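Local coordinates for alpha-l-arabinofuranosidase domain protein (Thermotoga maritima, PDB 4ATW), which is an alpha-L-arabinofuranosidase that probably hydrolyses terminal arabinofuranose units from arabinose-containing polysaccharides and oligosaccharides, at residues V7-V12 / I422-L427; K58-P63 / L352-S357; V221-G226 / D265-A270; P296-D301 / D441-N446. All coordinates share one frame; numbering follows the deposited sequence.

In the fold
The chain combines a (β/α)8 barrel with a β domain built from strands of both chain ends. Contact 1 lies within the β sheet, its centre about 29 Å from the centre of the chain; it is partly buried and rests on backbone bonds between parallel strands. Contact 2 lies nearest the centre, yet it is a surface contact, a barrel loop tied to helix 345-355 by one amide. Contact 3, also in the barrel, is buried and apolar, among its outer helices. Contact 4 is partly buried and the most polar; it joins barrel and β domain by setting a β-domain loop on the N-terminus of helix 299-313. Contacts 3 and 4 lie on opposite sides of the chain's centre.

Contact 1: V7-V12 / I422-L427; sequences VDPKEV and IRVEGL
Two parallel strands of the mixed β sheet meet here, one near the N-terminus (4-8) and one from the C-terminal region (421-424). V7 pairs with V424. V7 N donates to R423 O at 2.8 Å, and E425 N donates to V7 O at 3.1 Å; both donors lie nearly along the C=O axis. The V424 CA hydrogen also points at V7 O. V7 and V424 send their side chains to the same face of the sheet, where both touch I407 of strand 405-411. V424 CG1, anti to its backbone N, meets P9 CG at 3.4 Å, and the two side chains cross at about a right angle. P9 stands where the chain turns the corner between strands 4-8 and 11-15, in a type I turn from D8 to E11.

The E425 side chain starts beside D8 and crosses it obliquely. Its CB is 3.5 Å from D8 OD1, and its CG is 3.8 Å from V7 O. A bend at chi2 (-66°) then leads the carboxylate away from D8. It ends in a salt bridge, with E425 OE1 2.6 Å from R423 NH1, in the plane of the guanidinium and at its edge.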
loop_
_atom_site.group_PDB
_atom_site.type_symbol
_atom_site.label_atom_id
_atom_site.label_comp_id
_atom_site.label_asym_id
_atom_site.label_seq_id
_atom_site.Cartn_x
_atom_site.Cartn_y
_atom_site.Cartn_z
ATOM N N VAL A 7 20.777 -15.083 10.229
ATOM C CA VAL A 7 19.497 -14.982 10.928
ATOM C C VAL A 7 19.563 -15.657 12.279
ATOM O O VAL A 7 20.237 -16.675 12.413
ATOM C CB VAL A 7 18.384 -15.731 10.150
ATOM C CG1 VAL A 7 17.084 -15.679 10.914
ATOM C CG2 VAL A 7 18.234 -15.168 8.779
ATOM N N ASP A 8 18.856 -15.132 13.274
ATOM C CA ASP A 8 18.821 -15.770 14.598
ATOM C C ASP A 8 17.372 -15.837 15.049
ATOM O O ASP A 8 16.924 -15.013 15.842
ATOM C CB ASP A 8 19.632 -14.984 15.624
ATOM C CG ASP A 8 19.475 -15.541 17.021
ATOM O OD1 ASP A 8 19.306 -16.770 17.140
ATOM O OD2 ASP A 8 19.527 -14.759 17.993
ATOM N N PRO A 9 16.627 -16.844 14.579
ATOM C CA PRO A 9 15.206 -17.044 14.899
ATOM C C PRO A 9 14.869 -16.926 16.370
ATOM O O PRO A 9 13.724 -16.661 16.737
ATOM C CB PRO A 9 14.914 -18.455 14.375
ATOM C CG PRO A 9 15.846 -18.613 13.270
ATOM C CD PRO A 9 16.588 -17.285 13.255
ATOM N N LYS A 10 15.867 -17.130 17.217
ATOM C CA LYS A 10 15.628 -17.073 18.653
ATOM C C LYS A 10 15.444 -15.639 19.154
ATOM O O LYS A 10 14.856 -15.421 20.209
ATOM C CB LYS A 10 16.790 -17.762 19.395
ATOM C CG LYS A 10 16.915 -19.282 19.188
ATOM C CD LYS A 10 18.122 -19.859 19.955
ATOM C CE LYS A 10 18.224 -21.374 19.763
ATOM N NZ LYS A 10 19.386 -21.980 20.463
ATOM N N GLU A 11 15.929 -14.666 18.387
ATOM C CA GLU A 11 15.834 -13.263 18.784
ATOM C C GLU A 11 14.789 -12.437 18.021
ATOM O O GLU A 11 15.038 -11.997 16.896
ATOM C CB GLU A 11 17.212 -12.620 18.639
ATOM C CG GLU A 11 17.290 -11.186 19.082
ATOM C CD GLU A 11 18.689 -10.635 18.954
ATOM O OE1 GLU A 11 19.567 -11.387 18.482
ATOM O OE2 GLU A 11 18.920 -9.463 19.321
ATOM N N VAL A 12 13.618 -12.229 18.619
ATOM C CA VAL A 12 12.599 -11.421 17.944
ATOM C C VAL A 12 12.948 -9.935 18.133
ATOM O O VAL A 12 13.278 -9.505 19.233
ATOM C CB VAL A 12 11.157 -11.642 18.514
ATOM C CG1 VAL A 12 10.505 -12.890 17.907
ATOM C CG2 VAL A 12 11.240 -11.712 20.005
ATOM N N ILE A 422 24.266 -18.225 3.779
ATOM C CA ILE A 422 23.322 -17.770 4.791
ATOM C C ILE A 422 23.602 -18.641 6.028
ATOM O O ILE A 422 24.261 -19.666 5.921
ATOM C CB ILE A 422 21.837 -17.919 4.268
ATOM C CG1 ILE A 422 21.296 -19.308 4.556
ATOM C CG2 ILE A 422 21.783 -17.774 2.757
ATOM C CD1 ILE A 422 20.806 -19.508 6.010
ATOM N N ARG A 423 23.146 -18.234 7.204
ATOM C CA ARG A 423 23.356 -19.054 8.397
ATOM C C ARG A 423 22.256 -18.758 9.406
ATOM O O ARG A 423 21.935 -17.595 9.664
ATOM C CB ARG A 423 24.729 -18.777 8.999
ATOM C CG ARG A 423 24.731 -17.942 10.266
ATOM C CD ARG A 423 24.821 -18.783 11.543
ATOM N NE ARG A 423 26.037 -19.603 11.608
ATOM C CZ ARG A 423 26.465 -20.250 12.696
ATOM N NH1 ARG A 423 25.792 -20.182 13.834
ATOM N NH2 ARG A 423 27.567 -20.981 12.646
ATOM N N VAL A 424 21.681 -19.805 9.977
ATOM C CA VAL A 424 20.597 -19.631 10.929
ATOM C C VAL A 424 20.941 -20.255 12.287
ATOM O O VAL A 424 20.835 -21.467 12.437
ATOM C CB VAL A 424 19.347 -20.302 10.374
ATOM C CG1 VAL A 424 18.143 -19.819 11.102
ATOM C CG2 VAL A 424 19.239 -20.047 8.880
ATOM N N GLU A 425 21.331 -19.445 13.271
ATOM C CA GLU A 425 21.701 -19.943 14.606
ATOM C C GLU A 425 20.847 -21.093 15.152
ATOM O O GLU A 425 19.652 -20.927 15.445
ATOM C CB GLU A 425 21.683 -18.802 15.619
ATOM C CG GLU A 425 22.596 -17.658 15.241
ATOM C CD GLU A 425 24.063 -18.050 15.258
ATOM O OE1 GLU A 425 24.377 -19.130 15.797
ATOM O OE2 GLU A 425 24.906 -17.279 14.742
ATOM N N GLY A 426 21.482 -22.260 15.282
ATOM C CA GLY A 426 20.817 -23.452 15.797
ATOM C C GLY A 426 19.647 -24.037 15.014
ATOM O O GLY A 426 18.657 -24.448 15.610
ATOM N N LEU A 427 19.759 -24.092 13.689
ATOM C CA LEU A 427 18.696 -24.631 12.856
ATOM C C LEU A 427 18.753 -26.162 12.727
ATOM O O LEU A 427 17.786 -26.860 13.078
ATOM C CB LEU A 427 18.739 -23.976 11.465
ATOM C CG LEU A 427 17.780 -24.531 10.385
ATOM C CD1 LEU A 427 16.329 -24.242 10.698
ATOM C CD2 LEU A 427 18.132 -23.933 9.042
#

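Contact 2: K58-P63 / L352-S357; sequences KRIKVP and LIVNHS
The contact belongs to the (β/α)8 barrel, where the loop from helix 51-58 to strand 64-67 meets the C-terminal end of helix 345-355. The loop carries an inverse gamma turn centred on K61. The backbones come nearest at I60 and V354, whose CA atoms are 6.2 Å apart.

V354 points toward the loop. Its CG2 lies between the backbone N and the carbonyl carbon, and this branch does the touching. V354 CG2 sits 3.7 Å from I60 CA and 3.9 Å from I60 CB. The rest of the I60 side chain turns away and packs on Y347, about two helical turns before V354. R59 also reaches back to Y347 and E351, and Y21 also touches V354.

The polar link is made by N355. Its CG is anti to the carbonyl carbon (chi1 -69°), which brings the amide over to the loop. N355 ND2 donates to R59 O at 3.1 Å. The bond is nearly straight (167°), and the acceptor lies in the amide plane. The same nitrogen also bonds E351 O in its own helix. The bent K61 chain crosses the N355 side chain obliquely. At N355, an alanine would remove the amide with its bonds to R59 O and E351 O, and would probably loosen the loop against the helix end.

One amide nitrogen thus serves two backbone carbonyls, one in the loop and one in the last turn of the helix. Because the acceptor in the loop is a backbone carbonyl, this bond does not use the R59 side chain, which packs separately on Y347 and E351.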
loop_
_atom_site.group_PDB
_atom_site.type_symbol
_atom_site.label_atom_id
_atom_site.label_comp_id
_atom_site.label_asym_id
_atom_site.label_seq_id
_atom_site.Cartn_x
_atom_site.Cartn_y
_atom_site.Cartn_z
ATOM N N LYS A 58 -8.242 -11.871 -3.320
ATOM C CA LYS A 58 -8.284 -12.654 -2.095
ATOM C C LYS A 58 -6.973 -13.432 -1.957
ATOM O O LYS A 58 -6.530 -13.772 -0.844
ATOM C CB LYS A 58 -9.446 -13.641 -2.115
ATOM C CG LYS A 58 -10.808 -13.033 -2.328
ATOM C CD LYS A 58 -11.892 -14.034 -1.938
ATOM C CE LYS A 58 -13.310 -13.509 -2.204
ATOM N NZ LYS A 58 -14.345 -14.432 -1.615
ATOM N N ARG A 59 -6.350 -13.709 -3.095
ATOM C CA ARG A 59 -5.119 -14.471 -3.076
ATOM C C ARG A 59 -3.992 -13.727 -2.411
ATOM O O ARG A 59 -3.012 -14.354 -1.987
ATOM C CB ARG A 59 -4.696 -14.873 -4.489
ATOM C CG ARG A 59 -3.468 -15.782 -4.528
ATOM C CD ARG A 59 -3.089 -16.062 -5.958
ATOM N NE ARG A 59 -4.237 -16.595 -6.674
ATOM C CZ ARG A 59 -4.588 -16.221 -7.898
ATOM N NH1 ARG A 59 -3.868 -15.304 -8.540
ATOM N NH2 ARG A 59 -5.664 -16.755 -8.475
ATOM N N ILE A 60 -4.090 -12.401 -2.333
ATOM C CA ILE A 60 -3.028 -11.674 -1.671
ATOM C C ILE A 60 -4.097 -11.196 -0.699
ATOM O O ILE A 60 -4.956 -10.414 -1.056
ATOM C CB ILE A 60 -2.404 -10.644 -2.588
ATOM C CG1 ILE A 60 -3.437 -9.659 -3.045
ATOM C CG2 ILE A 60 -1.838 -11.315 -3.834
ATOM C CD1 ILE A 60 -2.779 -8.567 -3.856
ATOM N N LYS A 61 -4.002 -11.672 0.544
ATOM C CA LYS A 61 -4.900 -11.325 1.643
ATOM C C LYS A 61 -4.807 -9.857 2.019
ATOM O O LYS A 61 -4.196 -9.516 3.048
ATOM C CB LYS A 61 -4.256 -12.142 2.759
ATOM C CG LYS A 61 -4.715 -13.573 2.796
ATOM C CD LYS A 61 -3.937 -14.463 1.851
ATOM C CE LYS A 61 -2.543 -14.699 2.395
ATOM N NZ LYS A 61 -2.603 -15.231 3.789
ATOM N N VAL A 62 -5.423 -8.996 1.211
ATOM C CA VAL A 62 -5.387 -7.570 1.497
ATOM C C VAL A 62 -5.894 -7.325 2.940
ATOM O O VAL A 62 -6.972 -7.816 3.324
ATOM C CB VAL A 62 -6.200 -6.780 0.420
ATOM C CG1 VAL A 62 -7.524 -7.437 0.167
ATOM C CG2 VAL A 62 -6.404 -5.361 0.859
ATOM N N PRO A 63 -5.099 -6.580 3.760
ATOM C CA PRO A 63 -5.352 -6.222 5.164
ATOM C C PRO A 63 -6.365 -5.121 5.379
ATOM O O PRO A 63 -7.215 -5.224 6.261
ATOM C CB PRO A 63 -3.976 -5.777 5.688
ATOM C CG PRO A 63 -3.016 -6.020 4.580
ATOM C CD PRO A 63 -3.846 -5.948 3.323
ATOM N N LEU A 352 3.951 -13.119 -3.529
ATOM C CA LEU A 352 5.081 -13.769 -2.900
ATOM C C LEU A 352 5.254 -13.427 -1.438
ATOM O O LEU A 352 5.253 -14.315 -0.584
ATOM C CB LEU A 352 6.357 -13.423 -3.641
ATOM C CG LEU A 352 7.636 -13.950 -3.008
ATOM C CD1 LEU A 352 7.586 -15.441 -2.908
ATOM C CD2 LEU A 352 8.800 -13.488 -3.863
ATOM N N ILE A 353 5.376 -12.141 -1.123
ATOM C CA ILE A 353 5.603 -11.787 0.275
ATOM C C ILE A 353 4.443 -11.949 1.222
ATOM O O ILE A 353 4.654 -12.278 2.375
ATOM C CB ILE A 353 6.137 -10.350 0.450
ATOM C CG1 ILE A 353 7.289 -10.086 -0.513
ATOM C CG2 ILE A 353 6.664 -10.192 1.877
ATOM C CD1 ILE A 353 8.536 -10.930 -0.234
ATOM N N VAL A 354 3.221 -11.726 0.769
ATOM C CA VAL A 354 2.111 -11.862 1.704
ATOM C C VAL A 354 1.833 -13.317 2.098
ATOM O O VAL A 354 1.426 -13.605 3.219
ATOM C CB VAL A 354 0.798 -11.226 1.160
ATOM C CG1 VAL A 354 1.001 -9.752 0.917
ATOM C CG2 VAL A 354 0.343 -11.933 -0.107
ATOM N N ASN A 355 2.075 -14.241 1.185
ATOM C CA ASN A 355 1.818 -15.626 1.504
ATOM C C ASN A 355 3.024 -16.354 2.109
ATOM O O ASN A 355 2.913 -17.510 2.537
ATOM C CB ASN A 355 1.333 -16.332 0.254
ATOM C CG ASN A 355 -0.036 -15.870 -0.170
ATOM O OD1 ASN A 355 -1.037 -16.180 0.472
ATOM N ND2 ASN A 355 -0.089 -15.111 -1.261
ATOM N N HIS A 356 4.170 -15.675 2.165
ATOM C CA HIS A 356 5.393 -16.272 2.705
ATOM C C HIS A 356 6.113 -15.278 3.612
ATOM O O HIS A 356 7.246 -14.892 3.347
ATOM C CB HIS A 356 6.296 -16.734 1.535
ATOM C CG HIS A 356 5.621 -17.721 0.612
ATOM N ND1 HIS A 356 5.292 -19.004 1.002
ATOM C CD2 HIS A 356 5.104 -17.569 -0.634
ATOM C CE1 HIS A 356 4.595 -19.588 0.042
ATOM N NE2 HIS A 356 4.467 -18.738 -0.962
ATOM N N SER A 357 5.440 -14.886 4.698
ATOM C CA SER A 357 5.976 -13.899 5.641
ATOM C C SER A 357 5.393 -14.081 7.026
ATOM O O SER A 357 4.188 -14.347 7.165
ATOM C CB SER A 357 5.579 -12.518 5.177
ATOM O OG SER A 357 4.151 -12.465 5.127
#

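Contact 3: V221-G226 / D265-A270; sequences VLQEAG and DMVDTA
V267 places CG1 anti to its backbone N (chi1 -174°) and CG2 beside it, so that both methyls meet the last turns of helix 215-225. L222 has CG anti to its carbonyl carbon (chi1 -67°), which lets its CD2 branch reach A270. V267 CG2 meets L222 CB at 3.7 Å. V267 CG1 lies 3.6 Å from Q223 CA and equally close to L222 O. The Q223 chain, whose CB points away, crosses V267 at about a right angle. L222 CD2 touches A270 CB at 3.8 Å.

At the other end, G226 faces T269 and A270. T269 OG1 takes the position between its backbone N and carbonyl carbon and comes 3.5 Å from G226 C. The A270 CA hydrogen points at G226 O, with CA and O 3.3 Å apart. G226 has no side chain; a CB there would run into T269 OG1 and, more closely, L222 O.

V267 stands at the N-cap position of helix 268-272, which leads into barrel strand 276-284. Helix 215-225 links barrel strands 206-209 and 231-238 along the chain, in the outer helical layer. I264 of helix 250-265 packs on L222 and A270, while helix 184-196 covers helix 215-225 through Y187, A188 and K192.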
loop_
_atom_site.group_PDB
_atom_site.type_symbol
_atom_site.label_atom_id
_atom_site.label_comp_id
_atom_site.label_asym_id
_atom_site.label_seq_id
_atom_site.Cartn_x
_atom_site.Cartn_y
_atom_site.Cartn_z
ATOM N N VAL A 221 1.749 20.490 10.664
ATOM C CA VAL A 221 0.633 19.595 10.878
ATOM C C VAL A 221 0.877 18.906 12.183
ATOM O O VAL A 221 -0.001 18.834 13.021
ATOM C CB VAL A 221 0.511 18.502 9.772
ATOM C CG1 VAL A 221 -0.548 17.475 10.138
ATOM C CG2 VAL A 221 0.154 19.144 8.451
ATOM N N LEU A 222 2.067 18.384 12.367
ATOM C CA LEU A 222 2.341 17.686 13.604
ATOM C C LEU A 222 2.198 18.620 14.785
ATOM O O LEU A 222 1.703 18.228 15.849
ATOM C CB LEU A 222 3.742 17.101 13.581
ATOM C CG LEU A 222 3.855 15.983 12.551
ATOM C CD1 LEU A 222 5.237 15.933 11.968
ATOM C CD2 LEU A 222 3.506 14.687 13.248
ATOM N N GLN A 223 2.606 19.869 14.592
ATOM C CA GLN A 223 2.557 20.837 15.685
ATOM C C GLN A 223 1.158 21.224 16.100
ATOM O O GLN A 223 0.906 21.515 17.238
ATOM C CB GLN A 223 3.317 22.077 15.272
ATOM C CG GLN A 223 4.635 22.237 15.975
ATOM C CD GLN A 223 5.545 23.206 15.262
ATOM O OE1 GLN A 223 5.096 24.190 14.660
ATOM N NE2 GLN A 223 6.841 22.940 15.332
ATOM N N GLU A 224 0.247 21.210 15.147
ATOM C CA GLU A 224 -1.131 21.585 15.387
ATOM C C GLU A 224 -2.015 20.418 15.838
ATOM O O GLU A 224 -2.726 20.504 16.826
ATOM C CB GLU A 224 -1.698 22.214 14.111
ATOM C CG GLU A 224 -2.914 23.041 14.344
ATOM C CD GLU A 224 -2.634 24.257 15.239
ATOM O OE1 GLU A 224 -1.462 24.437 15.669
ATOM O OE2 GLU A 224 -3.585 25.046 15.514
ATOM N N ALA A 225 -1.951 19.312 15.115
ATOM C CA ALA A 225 -2.786 18.174 15.428
ATOM C C ALA A 225 -2.050 17.002 16.040
ATOM O O ALA A 225 -2.623 15.928 16.168
ATOM C CB ALA A 225 -3.511 17.728 14.167
ATOM N N GLY A 226 -0.795 17.213 16.422
ATOM C CA GLY A 226 0.014 16.159 17.017
ATOM C C GLY A 226 -0.500 15.448 18.270
ATOM O O GLY A 226 0.038 14.401 18.669
ATOM N N ASP A 265 9.693 13.197 15.824
ATOM C CA ASP A 265 10.388 13.207 17.099
ATOM C C ASP A 265 10.555 14.625 17.599
ATOM O O ASP A 265 10.603 14.866 18.802
ATOM C CB ASP A 265 11.760 12.553 16.979
ATOM C CG ASP A 265 11.689 11.047 16.952
ATOM O OD1 ASP A 265 10.584 10.467 17.055
ATOM O OD2 ASP A 265 12.763 10.441 16.821
ATOM N N MET A 266 10.615 15.574 16.678
ATOM C CA MET A 266 10.825 16.984 17.033
ATOM C C MET A 266 9.593 17.782 17.483
ATOM O O MET A 266 9.697 18.959 17.796
ATOM C CB MET A 266 11.504 17.712 15.866
ATOM C CG MET A 266 12.748 17.050 15.352
ATOM S SD MET A 266 13.464 18.065 14.083
ATOM C CE MET A 266 14.652 16.896 13.268
ATOM N N VAL A 267 8.428 17.155 17.512
ATOM C CA VAL A 267 7.227 17.847 17.971
ATOM C C VAL A 267 6.758 17.153 19.243
ATOM O O VAL A 267 6.088 16.116 19.179
ATOM C CB VAL A 267 6.097 17.786 16.930
ATOM C CG1 VAL A 267 4.921 18.642 17.391
ATOM C CG2 VAL A 267 6.607 18.258 15.573
ATOM N N ASP A 268 7.096 17.733 20.390
ATOM C CA ASP A 268 6.744 17.125 21.658
ATOM C C ASP A 268 5.422 16.408 21.732
ATOM O O ASP A 268 5.410 15.221 22.026
ATOM C CB ASP A 268 6.869 18.141 22.770
ATOM C CG ASP A 268 8.313 18.439 23.092
ATOM O OD1 ASP A 268 9.172 17.610 22.715
ATOM O OD2 ASP A 268 8.589 19.488 23.715
ATOM N N THR A 269 4.306 17.074 21.457
ATOM C CA THR A 269 3.031 16.342 21.532
ATOM C C THR A 269 2.980 15.123 20.613
ATOM O O THR A 269 2.609 14.047 21.044
ATOM C CB THR A 269 1.806 17.224 21.219
ATOM O OG1 THR A 269 1.801 17.597 19.832
ATOM C CG2 THR A 269 1.837 18.461 22.081
ATOM N N ALA A 270 3.368 15.279 19.355
ATOM C CA ALA A 270 3.347 14.171 18.408
ATOM C C ALA A 270 4.242 13.025 18.835
ATOM O O ALA A 270 3.926 11.862 18.577
ATOM C CB ALA A 270 3.781 14.636 17.036
#

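Contact 4: P296-D301 / D441-N446; sequences PYDLKD and DVNARN
The R445 guanidinium has P296 C in plane at its edge, while P296 CB and Y297 O approach it obliquely. R445 NH2 is 3.2 Å from P296 CB. The R445 CG lies between its backbone N and carbonyl carbon, and a bend at chi3 brings the group beside P296 and Y297. The carboxylate of D298 and the amide of N443 lie side by side, with planes 74° apart. Their nearest atoms, D298 OD2 and N443 OD1, are both acceptors and form no bond.

The backbones make the main link between loop 441-446 and the start of helix 299-313. L299 N donates to A444 O at 2.9 Å, nearly along the C=O axis. K300 N makes a weak bond to V442 O at 3.3 Å. L299 CD2 reaches D441 O, and F474 covers L299 and V442.

D298 is the N-cap and forms a capping box with D301. D298 N donates to the anti lone pair of D301 OD2 at 3.1 Å. D301 N returns a weak bond to D298 OD1. The K300 chain bends back so that NZ salt-bridges both acids, weakly to D298 OD1. K300 NZ meets D301 OD1 from above the carboxylate plane at 2.9 Å. R287 pairs with the other oxygen of each acid.

At R445, an alanine would remove the guanidinium and would probably lose most of the packing on P296, leaving little but CB beside Y297 O.

One firm and one weak carbonyl bond thus meet the first helical turn. K300 and R287 are likely to keep D298 and D301 ionised.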
loop_
_atom_site.group_PDB
_atom_site.type_symbol
_atom_site.label_atom_id
_atom_site.label_comp_id
_atom_site.label_asym_id
_atom_site.label_seq_id
_atom_site.Cartn_x
_atom_site.Cartn_y
_atom_site.Cartn_z
ATOM N N PRO A 296 2.265 0.221 -17.547
ATOM C CA PRO A 296 2.671 -1.131 -17.928
ATOM C C PRO A 296 3.850 -1.582 -17.093
ATOM O O PRO A 296 4.992 -1.439 -17.487
ATOM C CB PRO A 296 3.037 -0.954 -19.393
ATOM C CG PRO A 296 3.712 0.371 -19.382
ATOM C CD PRO A 296 2.757 1.195 -18.546
ATOM N N TYR A 297 3.569 -2.147 -15.939
ATOM C CA TYR A 297 4.632 -2.579 -15.039
ATOM C C TYR A 297 5.367 -3.809 -15.530
ATOM O O TYR A 297 4.749 -4.745 -16.039
ATOM C CB TYR A 297 4.050 -2.833 -13.631
ATOM C CG TYR A 297 3.449 -1.593 -12.977
ATOM C CD1 TYR A 297 4.266 -0.547 -12.553
ATOM C CD2 TYR A 297 2.077 -1.451 -12.819
ATOM C CE1 TYR A 297 3.731 0.610 -11.983
ATOM C CE2 TYR A 297 1.538 -0.303 -12.261
ATOM C CZ TYR A 297 2.368 0.723 -11.839
ATOM O OH TYR A 297 1.833 1.846 -11.240
ATOM N N ASP A 298 6.690 -3.790 -15.390
ATOM C CA ASP A 298 7.511 -4.920 -15.780
ATOM C C ASP A 298 8.293 -5.439 -14.562
ATOM O O ASP A 298 8.222 -4.846 -13.477
ATOM C CB ASP A 298 8.453 -4.531 -16.919
ATOM C CG ASP A 298 9.327 -3.354 -16.583
ATOM O OD1 ASP A 298 9.931 -3.357 -15.497
ATOM O OD2 ASP A 298 9.426 -2.432 -17.415
ATOM N N LEU A 299 9.024 -6.542 -14.734
ATOM C CA LEU A 299 9.796 -7.157 -13.641
ATOM C C LEU A 299 10.662 -6.180 -12.842
ATOM O O LEU A 299 10.784 -6.308 -11.626
ATOM C CB LEU A 299 10.681 -8.282 -14.182
ATOM C CG LEU A 299 11.514 -9.005 -13.121
ATOM C CD1 LEU A 299 10.641 -9.746 -12.146
ATOM C CD2 LEU A 299 12.439 -9.962 -13.822
ATOM N N LYS A 300 11.279 -5.225 -13.537
ATOM C CA LYS A 300 12.098 -4.203 -12.907
ATOM C C LYS A 300 11.287 -3.608 -11.764
ATOM O O LYS A 300 11.732 -3.617 -10.614
ATOM C CB LYS A 300 12.409 -3.105 -13.913
ATOM C CG LYS A 300 13.107 -1.886 -13.345
ATOM C CD LYS A 300 13.338 -0.805 -14.432
ATOM C CE LYS A 300 12.183 0.212 -14.565
ATOM N NZ LYS A 300 10.912 -0.296 -15.146
ATOM N N ASP A 301 10.087 -3.113 -12.090
ATOM C CA ASP A 301 9.203 -2.492 -11.124
ATOM C C ASP A 301 8.791 -3.448 -10.040
ATOM O O ASP A 301 8.681 -3.063 -8.873
ATOM C CB ASP A 301 7.981 -1.954 -11.829
ATOM C CG ASP A 301 8.340 -1.058 -12.989
ATOM O OD1 ASP A 301 9.200 -0.163 -12.814
ATOM O OD2 ASP A 301 7.762 -1.243 -14.082
ATOM N N ASP A 441 13.920 -11.346 -18.481
ATOM C CA ASP A 441 14.800 -10.193 -18.407
ATOM C C ASP A 441 14.168 -9.144 -17.507
ATOM O O ASP A 441 13.015 -9.266 -17.103
ATOM C CB ASP A 441 15.047 -9.605 -19.786
ATOM C CG ASP A 441 13.769 -9.414 -20.569
ATOM O OD1 ASP A 441 13.072 -10.426 -20.796
ATOM O OD2 ASP A 441 13.467 -8.264 -20.960
ATOM N N VAL A 442 14.923 -8.104 -17.190
ATOM C CA VAL A 442 14.405 -7.082 -16.305
ATOM C C VAL A 442 13.273 -6.315 -16.935
ATOM O O VAL A 442 12.861 -5.279 -16.425
ATOM C CB VAL A 442 15.487 -6.088 -15.890
ATOM C CG1 VAL A 442 16.620 -6.828 -15.177
ATOM C CG2 VAL A 442 15.977 -5.325 -17.106
ATOM N N ASN A 443 12.759 -6.804 -18.047
ATOM C CA ASN A 443 11.663 -6.090 -18.667
ATOM C C ASN A 443 10.543 -7.000 -19.022
ATOM O O ASN A 443 9.638 -6.632 -19.778
ATOM C CB ASN A 443 12.140 -5.344 -19.902
ATOM C CG ASN A 443 12.954 -4.135 -19.532
ATOM O OD1 ASN A 443 12.523 -3.326 -18.682
ATOM N ND2 ASN A 443 14.140 -3.997 -20.138
ATOM N N ALA A 444 10.600 -8.200 -18.470
ATOM C CA ALA A 444 9.564 -9.178 -18.751
ATOM C C ALA A 444 8.287 -8.668 -18.121
ATOM O O ALA A 444 8.337 -7.888 -17.175
ATOM C CB ALA A 444 9.944 -10.543 -18.169
ATOM N N ARG A 445 7.157 -9.094 -18.667
ATOM C CA ARG A 445 5.860 -8.697 -18.155
ATOM C C ARG A 445 4.838 -9.723 -18.623
ATOM O O ARG A 445 5.041 -10.395 -19.636
ATOM C CB ARG A 445 5.510 -7.278 -18.627
ATOM C CG ARG A 445 5.755 -7.013 -20.099
ATOM C CD ARG A 445 5.890 -5.513 -20.403
ATOM N NE ARG A 445 4.831 -4.717 -19.781
ATOM C CZ ARG A 445 3.525 -4.894 -19.987
ATOM N NH1 ARG A 445 3.099 -5.853 -20.805
ATOM N NH2 ARG A 445 2.638 -4.116 -19.372
ATOM N N ASN A 446 3.758 -9.881 -17.864
ATOM C CA ASN A 446 2.727 -10.856 -18.218
ATOM C C ASN A 446 1.723 -10.261 -19.164
ATOM O O ASN A 446 1.408 -9.082 -19.068
ATOM C CB ASN A 446 1.993 -11.355 -16.971
ATOM C CG ASN A 446 2.893 -12.150 -16.058
ATOM O OD1 ASN A 446 2.452 -12.703 -15.051
ATOM N ND2 ASN A 446 4.169 -12.218 -16.411
#